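Local atomic coordinates of glucokinase (Enterococcus faecalis, PDB entry 2QM1), a protein that probably catalyses the ATP-dependent phosphorylation of glucose and binds magnesium and zinc ions. Residues 113-116 against 117-121. Sequence-based numbering, arbitrary orientation. Where two conformers were deposited one is given.
Sequences ALDN and DANVA. With MG (magnesium ion), chain K.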
loop_
_atom_site.group_PDB
_atom_site.type_symbol
_atom_site.label_atom_id
_atom_site.label_comp_id
_atom_site.label_asym_id
_atom_site.label_seq_id
_atom_site.Cartn_x
_atom_site.Cartn_y
_atom_site.Cartn_z
ATOM N N ALA B 113 11.389 -21.722 -4.759
ATOM C CA ALA B 113 11.042 -20.438 -4.229
ATOM C C ALA B 113 9.673 -20.560 -3.576
ATOM O O ALA B 113 8.863 -21.392 -3.963
ATOM C CB ALA B 113 11.020 -19.361 -5.331
ATOM N N LEU B 114 9.417 -19.779 -2.543
ATOM C CA LEU B 114 8.087 -19.861 -1.970
ATOM C C LEU B 114 7.604 -18.505 -1.569
ATOM O O LEU B 114 8.381 -17.566 -1.385
ATOM C CB LEU B 114 8.030 -20.844 -0.775
ATOM C CG LEU B 114 8.466 -20.354 0.614
ATOM C CD1 LEU B 114 8.458 -21.495 1.587
ATOM C CD2 LEU B 114 9.823 -19.660 0.599
ATOM N N ASP B 115 6.297 -18.417 -1.414
ATOM C CA ASP B 115 5.681 -17.151 -1.043
ATOM C C ASP B 115 4.374 -17.407 -0.321
ATOM O O ASP B 115 3.950 -18.531 -0.195
ATOM C CB ASP B 115 5.561 -16.150 -2.232
ATOM C CG ASP B 115 5.678 -14.666 -1.783
ATOM O OD1 ASP B 115 5.075 -14.246 -0.726
ATOM O OD2 ASP B 115 6.419 -13.933 -2.476
ATOM N N ASN B 116 3.803 -16.365 0.226
ATOM C CA ASN B 116 2.503 -16.479 0.887
ATOM C C ASN B 116 1.426 -16.901 -0.130
ATOM O O ASN B 116 1.519 -16.565 -1.303
ATOM C CB ASN B 116 2.165 -15.150 1.520
ATOM C CG ASN B 116 0.733 -15.053 1.873
ATOM O OD1 ASN B 116 0.316 -15.560 2.913
ATOM N ND2 ASN B 116 -0.047 -14.498 0.992
ATOM N N ASP B 117 0.388 -17.592 0.334
ATOM C CA ASP B 117 -0.576 -18.206 -0.569
ATOM C C ASP B 117 -1.424 -17.218 -1.380
ATOM O O ASP B 117 -1.573 -17.404 -2.578
ATOM C CB ASP B 117 -1.442 -19.253 0.149
ATOM C CG ASP B 117 -2.241 -18.684 1.337
ATOM O OD1 ASP B 117 -1.999 -17.534 1.760
ATOM O OD2 ASP B 117 -3.094 -19.435 1.886
ATOM N N ALA B 118 -1.916 -16.140 -0.767
ATOM C CA ALA B 118 -2.593 -15.094 -1.568
ATOM C C ALA B 118 -1.623 -14.280 -2.398
ATOM O O ALA B 118 -1.990 -13.811 -3.452
ATOM C CB ALA B 118 -3.451 -14.218 -0.720
ATOM N N ASN B 119 -0.357 -14.154 -1.959
ATOM C CA ASN B 119 0.631 -13.416 -2.755
ATOM C C ASN B 119 0.815 -14.054 -4.132
ATOM O O ASN B 119 0.794 -13.412 -5.172
ATOM C CB ASN B 119 1.979 -13.344 -2.027
ATOM C CG ASN B 119 1.977 -12.274 -0.957
ATOM O OD1 ASN B 119 0.918 -11.691 -0.650
ATOM N ND2 ASN B 119 3.136 -12.027 -0.354
ATOM N N VAL B 120 0.955 -15.361 -4.084
ATOM C CA VAL B 120 1.215 -16.209 -5.245
ATOM C C VAL B 120 -0.047 -16.250 -6.147
ATOM O O VAL B 120 0.027 -16.111 -7.350
ATOM C CB VAL B 120 1.721 -17.549 -4.641
ATOM C CG1 VAL B 120 1.008 -18.703 -5.085
ATOM C CG2 VAL B 120 3.226 -17.649 -4.663
ATOM N N ALA B 121 -1.210 -16.378 -5.544
ATOM C CA ALA B 121 -2.465 -16.239 -6.277
ATOM C C ALA B 121 -2.579 -14.890 -7.014
ATOM O O ALA B 121 -2.962 -14.836 -8.175
ATOM C CB ALA B 121 -3.666 -16.480 -5.337
HETATM MG MG MG K . -0.641 -12.183 0.919
HETATM O O HOH W 1 0.346 -11.442 2.961
#
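The carboxylate of Asp-115 and the amide of Asn-119 meet at one corner, their planes turned 66° apart. Asn-119 ND2 approaches Asp-115 OD1 from above one face of the carboxylate, 40° out of its plane, in a hydrogen bond of 3.0 Å. At the edge of the same carboxylate, the backbone N of Asn-116 gives a short bond of 2.6 Å to the anti lone pair of OD1, while OD2 is taken by His-158. With both carboxylate oxygens engaged and OD1 accepting twice, the group is held against rotation. The amide of Asn-119 is likewise tied at both ends, since its OD1 binds the magnesium ion at 2.3 Å. Its CG lies beside its own backbone N (chi1 -79°), which swings the amide back toward the strand.

This is the strand-to-helix junction of the actin-like ATPase fold of the ROK family: strand 112-116, outermost in its mixed sheet, runs directly into helix 117-128, with Asn-116 as N-cap. The backbone O of Asn-116 accepts from Val-120 N at 3.1 Å, closing the first turn. The side-chain amide of Asn-116 also binds the magnesium ion and stands nearly perpendicular to the Asp-117 carboxylate; Gly-148 O and a water at 2.4 Å from the metal are further ligands. Asp-115 CB rests on Val-120 CG2 (3.7 Å), and helix 310-318 packs against Val-120 through Ala-315 and Leu-318.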